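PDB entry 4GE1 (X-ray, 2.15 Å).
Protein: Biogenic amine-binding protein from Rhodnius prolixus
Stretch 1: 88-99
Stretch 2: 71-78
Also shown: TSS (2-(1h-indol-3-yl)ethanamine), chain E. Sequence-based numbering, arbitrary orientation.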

ATOM      1  N   LYS A  88       0.771  -9.245   9.043  1.00 48.16           N
ATOM      2  CA  LYS A  88      -0.431  -8.534   9.462  1.00 48.81           C
ATOM      3  C   LYS A  88      -0.115  -7.538  10.564  1.00 47.79           C
ATOM      4  O   LYS A  88       0.527  -7.880  11.561  1.00 49.44           O
ATOM      5  CB  LYS A  88      -1.480  -9.528   9.950  1.00 43.74           C
ATOM      6  CG  LYS A  88      -2.731  -8.889  10.525  1.00 50.72           C
ATOM      7  CD  LYS A  88      -3.780  -9.954  10.821  1.00 59.92           C
ATOM      8  CE  LYS A  88      -5.066  -9.338  11.349  1.00 70.85           C
ATOM      9  NZ  LYS A  88      -5.723  -8.433  10.353  1.00 74.22           N
ATOM     10  N   TYR A  89      -0.566  -6.306  10.387  1.00 38.34           N
ATOM     11  CA  TYR A  89      -0.262  -5.264  11.355  1.00 40.59           C
ATOM     12  C   TYR A  89      -1.246  -4.115  11.274  1.00 41.25           C
ATOM     13  O   TYR A  89      -2.018  -4.001  10.324  1.00 33.27           O
ATOM     14  CB  TYR A  89       1.182  -4.752  11.188  1.00 31.10           C
ATOM     15  CG  TYR A  89       1.491  -4.077   9.861  1.00 35.78           C
ATOM     16  CD1 TYR A  89       1.638  -2.694   9.779  1.00 29.62           C
ATOM     17  CD2 TYR A  89       1.657  -4.819   8.698  1.00 37.56           C
ATOM     18  CE1 TYR A  89       1.922  -2.064   8.566  1.00 31.07           C
ATOM     19  CE2 TYR A  89       1.942  -4.195   7.478  1.00 33.83           C
ATOM     20  CZ  TYR A  89       2.077  -2.822   7.424  1.00 29.25           C
ATOM     21  OH  TYR A  89       2.360  -2.208   6.225  1.00 28.36           O
ATOM     22  N   THR A  90      -1.217  -3.275  12.297  1.00 40.53           N
ATOM     23  CA  THR A  90      -1.976  -2.044  12.298  1.00 38.32           C
ATOM     24  C   THR A  90      -1.022  -0.855  12.189  1.00 39.75           C
ATOM     25  O   THR A  90       0.077  -0.856  12.755  1.00 39.92           O
ATOM     26  CB  THR A  90      -2.812  -1.914  13.577  1.00 50.04           C
ATOM     27  OG1 THR A  90      -3.437  -3.170  13.865  1.00 61.13           O
ATOM     28  CG2 THR A  90      -3.883  -0.850  13.399  1.00 51.17           C
ATOM     29  N   ALA A  91      -1.443   0.156  11.453  1.00 34.58           N
ATOM     30  CA  ALA A  91      -0.630   1.343  11.275  1.00 33.27           C
ATOM     31  C   ALA A  91      -1.489   2.577  11.476  1.00 34.68           C
ATOM     32  O   ALA A  91      -2.706   2.542  11.282  1.00 40.18           O
ATOM     33  CB  ALA A  91       0.008   1.346   9.893  1.00 32.82           C
ATOM     34  N   LYS A  92      -0.859   3.651  11.924  1.00 35.10           N
ATOM     35  CA  LYS A  92      -1.474   4.963  11.881  1.00 32.32           C
ATOM     36  C   LYS A  92      -1.095   5.547  10.520  1.00 34.75           C
ATOM     37  O   LYS A  92       0.090   5.631  10.170  1.00 34.80           O
ATOM     38  CB  LYS A  92      -0.947   5.841  13.018  1.00 43.58           C
ATOM     39  CG  LYS A  92      -1.495   7.268  13.031  1.00 50.74           C
ATOM     40  CD  LYS A  92      -3.015   7.269  12.929  1.00 61.62           C
ATOM     41  CE  LYS A  92      -3.632   8.387  13.750  1.00 60.00           C
ATOM     42  NZ  LYS A  92      -3.426   8.159  15.204  1.00 59.23           N
ATOM     43  N   ASN A  93      -2.094   5.909   9.728  1.00 28.66           N
ATOM     44  CA  ASN A  93      -1.811   6.497   8.427  1.00 28.04           C
ATOM     45  C   ASN A  93      -2.253   7.949   8.406  1.00 37.09           C
ATOM     46  O   ASN A  93      -3.381   8.280   8.779  1.00 38.21           O
ATOM     47  CB  ASN A  93      -2.438   5.683   7.291  1.00 28.32           C
ATOM     48  CG  ASN A  93      -2.169   6.291   5.911  1.00 33.75           C
ATOM     49  OD1 ASN A  93      -2.927   7.129   5.438  1.00 36.41           O
ATOM     50  ND2 ASN A  93      -1.094   5.861   5.267  1.00 26.76           N
ATOM     51  N   VAL A  94      -1.330   8.813   8.002  1.00 35.73           N
ATOM     52  CA  VAL A  94      -1.551  10.246   8.022  1.00 34.09           C
ATOM     53  C   VAL A  94      -1.539  10.798   6.603  1.00 31.78           C
ATOM     54  O   VAL A  94      -0.572  10.611   5.861  1.00 33.05           O
ATOM     55  CB  VAL A  94      -0.464  10.950   8.858  1.00 37.26           C
ATOM     56  CG1 VAL A  94      -0.824  12.412   9.090  1.00 38.06           C
ATOM     57  CG2 VAL A  94      -0.277  10.232  10.186  1.00 36.41           C
ATOM     58  N   ILE A  95      -2.629  11.455   6.220  1.00 30.78           N
ATOM     59  CA  ILE A  95      -2.700  12.120   4.927  1.00 27.16           C
ATOM     60  C   ILE A  95      -2.010  13.461   5.108  1.00 29.18           C
ATOM     61  O   ILE A  95      -2.376  14.227   6.001  1.00 30.72           O
ATOM     62  CB  ILE A  95      -4.160  12.358   4.493  1.00 32.15           C
ATOM     63  CG1 ILE A  95      -4.984  11.073   4.606  1.00 44.11           C
ATOM     64  CG2 ILE A  95      -4.226  12.941   3.090  1.00 33.39           C
ATOM     65  CD1 ILE A  95      -4.465   9.935   3.765  1.00 46.98           C
ATOM     66  N   VAL A  96      -1.011  13.744   4.276  1.00 30.58           N
ATOM     67  CA  VAL A  96      -0.216  14.954   4.448  1.00 32.52           C
ATOM     68  C   VAL A  96      -0.033  15.777   3.170  1.00 34.47           C
ATOM     69  O   VAL A  96      -0.148  15.270   2.054  1.00 33.08           O
ATOM     70  CB  VAL A  96       1.180  14.616   4.991  1.00 32.84           C
ATOM     71  CG1 VAL A  96       1.060  13.839   6.294  1.00 31.97           C
ATOM     72  CG2 VAL A  96       1.955  13.817   3.966  1.00 24.84           C
ATOM     73  N   GLU A  97       0.249  17.061   3.361  1.00 32.95           N
ATOM     74  CA  GLU A  97       0.704  17.932   2.287  1.00 37.63           C
ATOM     75  C   GLU A  97       2.106  17.523   1.852  1.00 43.50           C
ATOM     76  O   GLU A  97       2.786  16.751   2.539  1.00 29.96           O
ATOM     77  CB  GLU A  97       0.752  19.383   2.766  1.00 44.51           C
ATOM     78  CG  GLU A  97      -0.568  19.934   3.284  1.00 51.83           C
ATOM     79  CD  GLU A  97      -1.545  20.232   2.168  1.00 60.78           C
ATOM     80  OE1 GLU A  97      -1.192  20.009   0.989  1.00 59.15           O
ATOM     81  OE2 GLU A  97      -2.666  20.694   2.467  1.00 69.63           O
ATOM     82  N   LYS A  98       2.540  18.065   0.720  1.00 46.02           N
ATOM     83  CA  LYS A  98       3.859  17.776   0.175  1.00 44.35           C
ATOM     84  C   LYS A  98       4.954  18.006   1.210  1.00 44.92           C
ATOM     85  O   LYS A  98       5.945  17.280   1.233  1.00 47.63           O
ATOM     86  CB  LYS A  98       4.114  18.649  -1.057  1.00 54.80           C
ATOM     87  CG  LYS A  98       5.366  18.292  -1.836  1.00 52.22           C
ATOM     88  CD  LYS A  98       5.290  18.820  -3.264  1.00 51.71           C
ATOM     89  CE  LYS A  98       6.351  19.875  -3.524  1.00 66.01           C
ATOM     90  NZ  LYS A  98       6.375  20.276  -4.957  1.00 74.33           N
ATOM     91  N   ASP A  99       4.768  19.014   2.062  1.00 43.81           N
ATOM     92  CA  ASP A  99       5.769  19.365   3.063  1.00 46.25           C
ATOM     93  C   ASP A  99       5.609  18.604   4.386  1.00 42.45           C
ATOM     94  O   ASP A  99       6.338  18.863   5.355  1.00 44.08           O
ATOM     95  CB  ASP A  99       5.768  20.877   3.325  1.00 50.84           C
ATOM     96  CG  ASP A  99       4.577  21.326   4.149  1.00 54.54           C
ATOM     97  OD1 ASP A  99       3.527  20.657   4.089  1.00 48.62           O
ATOM     98  OD2 ASP A  99       4.688  22.351   4.854  1.00 57.14           O
TER
HETATM   99  N1  TSS E 201      -1.543   4.464   1.174  1.00 34.81           N
HETATM  100  CA  TSS E 201      -2.799   4.011   1.721  1.00 33.03           C
HETATM  101  CB  TSS E 201      -3.327   2.703   1.222  1.00 28.36           C
HETATM  102  CG  TSS E 201      -2.340   1.613   0.945  1.00 22.27           C
HETATM  103  CD1 TSS E 201      -1.986   1.116  -0.301  1.00 26.25           C
HETATM  104  NE1 TSS E 201      -1.081   0.128  -0.143  1.00 28.66           N
HETATM  105  CE2 TSS E 201      -0.812  -0.036   1.200  1.00 29.18           C
HETATM  106  CD2 TSS E 201      -1.580   0.864   1.895  1.00 23.34           C
HETATM  107  CZ2 TSS E 201       0.063  -0.918   1.891  1.00 31.48           C
HETATM  108  CH2 TSS E 201       0.135  -0.881   3.280  1.00 29.68           C
HETATM  109  CZ3 TSS E 201      -0.648   0.035   3.987  1.00 33.62           C
HETATM  110  CE3 TSS E 201      -1.504   0.908   3.306  1.00 23.18           C
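Stretch 2 71-78: SYDISFAK

Stretch 2 is extended over its whole length, S71 to K78, and lies antiparallel beside strand 88-96 of the same chain. The two N-to-C directions make an angle of 158°, and the strand axes approach to 4.5 Å. In this register K92 faces F76, N93 faces S75, V94 faces I74 and I95 faces D73, and the contact buries 686 Å² summed over both sides.

The backbone ladder holds the strands together. K92 and F76 form a reciprocal pair, with F76 N to K92 O at 2.9 Å and K92 N to F76 O at 3.1 Å. V94 and I74 repeat the pattern more tightly: I74 N to V94 O and V94 N to I74 O are both 2.8 Å. Between these pairs the alpha carbons draw closer, 4.3 Å for N93 CA to S75 CA, and CA-H...O contacts fill the gap, such as N93 CA to I74 O at 3.3 Å and S75 CA to K92 O at 3.4 Å. Near the end of the ladder V96 N donates to Y72 O at 3.0 Å, while a water accepts from Y72 N (2.9 Å) and donates to V96 O (2.5 Å), bridging the two residues.

Side chains alternate between the faces of the sheet. On the face carrying N93, I95, D73 and S75, the amide of N93 serves two neighbours: ND2 donates to D73 OD2 at 3.0 Å and to S75 OG at 2.9 Å. The same D73 OD2 accepts from N1 of the bound tryptamine at 2.7 Å, so one carboxylate oxygen joins the strand pair to the amine, in keeping with a biogenic amine-binding protein.

The other face is largely apolar. V94 CG2 meets the edge of the F76 ring, 3.7 Å from CE1, and V96 CG2 lies 4.0 Å from Y72 CB and 4.1 Å from I74 CD1.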

ATOM      1  N   SER A  71      -1.427  13.286  -4.292  1.00 25.44           N
ATOM      2  CA  SER A  71      -1.745  13.272  -2.875  1.00 31.03           C
ATOM      3  C   SER A  71      -0.711  12.393  -2.182  1.00 25.64           C
ATOM      4  O   SER A  71      -0.160  11.479  -2.790  1.00 32.06           O
ATOM      5  CB  SER A  71      -3.150  12.721  -2.636  1.00 32.07           C
ATOM      6  OG  SER A  71      -3.173  11.335  -2.915  1.00 37.81           O
ATOM      7  N   TYR A  72      -0.456  12.674  -0.912  1.00 25.34           N
ATOM      8  CA  TYR A  72       0.578  11.973  -0.169  1.00 31.59           C
ATOM      9  C   TYR A  72       0.026  11.478   1.160  1.00 31.20           C
ATOM     10  O   TYR A  72      -0.823  12.129   1.769  1.00 28.19           O
ATOM     11  CB  TYR A  72       1.771  12.896   0.089  1.00 32.69           C
ATOM     12  CG  TYR A  72       2.285  13.613  -1.136  1.00 34.43           C
ATOM     13  CD1 TYR A  72       1.811  14.884  -1.473  1.00 37.03           C
ATOM     14  CD2 TYR A  72       3.244  13.029  -1.957  1.00 29.50           C
ATOM     15  CE1 TYR A  72       2.281  15.559  -2.603  1.00 33.91           C
ATOM     16  CE2 TYR A  72       3.721  13.693  -3.095  1.00 31.92           C
ATOM     17  CZ  TYR A  72       3.236  14.956  -3.410  1.00 32.37           C
ATOM     18  OH  TYR A  72       3.711  15.623  -4.522  1.00 29.19           O
ATOM     19  N   ASP A  73       0.507  10.319   1.598  1.00 27.91           N
ATOM     20  CA  ASP A  73       0.178   9.810   2.930  1.00 28.21           C
ATOM     21  C   ASP A  73       1.325   8.976   3.486  1.00 28.13           C
ATOM     22  O   ASP A  73       2.208   8.533   2.743  1.00 26.68           O
ATOM     23  CB  ASP A  73      -1.174   9.053   2.965  1.00 21.67           C
ATOM     24  CG  ASP A  73      -1.230   7.876   2.015  1.00 31.64           C
ATOM     25  OD1 ASP A  73      -1.665   8.070   0.859  1.00 30.16           O
ATOM     26  OD2 ASP A  73      -0.879   6.742   2.430  1.00 29.83           O
ATOM     27  N   ILE A  74       1.335   8.797   4.799  1.00 28.91           N
ATOM     28  CA  ILE A  74       2.436   8.088   5.435  1.00 33.00           C
ATOM     29  C   ILE A  74       1.915   7.142   6.489  1.00 32.65           C
ATOM     30  O   ILE A  74       1.122   7.537   7.345  1.00 33.17           O
ATOM     31  CB  ILE A  74       3.422   9.061   6.109  1.00 27.71           C
ATOM     32  CG1 ILE A  74       3.846  10.162   5.126  1.00 28.79           C
ATOM     33  CG2 ILE A  74       4.628   8.300   6.658  1.00 31.03           C
ATOM     34  CD1 ILE A  74       4.651  11.292   5.776  1.00 34.18           C
ATOM     35  N   SER A  75       2.370   5.897   6.432  1.00 29.30           N
ATOM     36  CA  SER A  75       2.041   4.936   7.475  1.00 36.45           C
ATOM     37  C   SER A  75       3.174   4.822   8.477  1.00 38.26           C
ATOM     38  O   SER A  75       4.342   4.662   8.097  1.00 36.19           O
ATOM     39  CB  SER A  75       1.750   3.560   6.885  1.00 30.57           C
ATOM     40  OG  SER A  75       0.580   3.590   6.104  1.00 34.79           O
ATOM     41  N   PHE A  76       2.819   4.899   9.756  1.00 37.04           N
ATOM     42  CA  PHE A  76       3.779   4.705  10.835  1.00 39.99           C
ATOM     43  C   PHE A  76       3.365   3.478  11.632  1.00 44.98           C
ATOM     44  O   PHE A  76       2.203   3.356  12.039  1.00 42.50           O
ATOM     45  CB  PHE A  76       3.789   5.903  11.783  1.00 42.98           C
ATOM     46  CG  PHE A  76       4.034   7.218  11.109  1.00 43.24           C
ATOM     47  CD1 PHE A  76       2.990   7.916  10.521  1.00 38.25           C
ATOM     48  CD2 PHE A  76       5.304   7.778  11.092  1.00 41.30           C
ATOM     49  CE1 PHE A  76       3.209   9.144   9.911  1.00 37.70           C
ATOM     50  CE2 PHE A  76       5.537   9.002  10.483  1.00 41.87           C
ATOM     51  CZ  PHE A  76       4.487   9.689   9.889  1.00 38.95           C
ATOM     52  N   ALA A  77       4.308   2.570  11.854  1.00 37.52           N
ATOM     53  CA  ALA A  77       4.053   1.410  12.699  1.00 39.31           C
ATOM     54  C   ALA A  77       5.313   1.037  13.451  1.00 42.36           C
ATOM     55  O   ALA A  77       6.378   1.633  13.246  1.00 40.08           O
ATOM     56  CB  ALA A  77       3.572   0.236  11.871  1.00 31.37           C
ATOM     57  N   LYS A  78       5.172   0.056  14.333  1.00 44.38           N
ATOM     58  CA  LYS A  78       6.295  -0.496  15.063  1.00 53.71           C
ATOM     59  C   LYS A  78       6.217  -2.005  14.967  1.00 49.84           C
ATOM     60  O   LYS A  78       5.145  -2.562  14.731  1.00 47.72           O
ATOM     61  CB  LYS A  78       6.272  -0.045  16.525  1.00 62.94           C
ATOM     62  CG  LYS A  78       6.293   1.466  16.696  1.00 68.65           C
ATOM     63  CD  LYS A  78       6.312   1.880  18.160  1.00 73.38           C
ATOM     64  CE  LYS A  78       7.727   1.991  18.691  1.00 76.39           C
ATOM     65  NZ  LYS A  78       7.742   2.593  20.053  1.00 88.94           N
TER
HETATM   66  O   HOH W   1      -1.820  14.946   0.218  1.00 32.26           O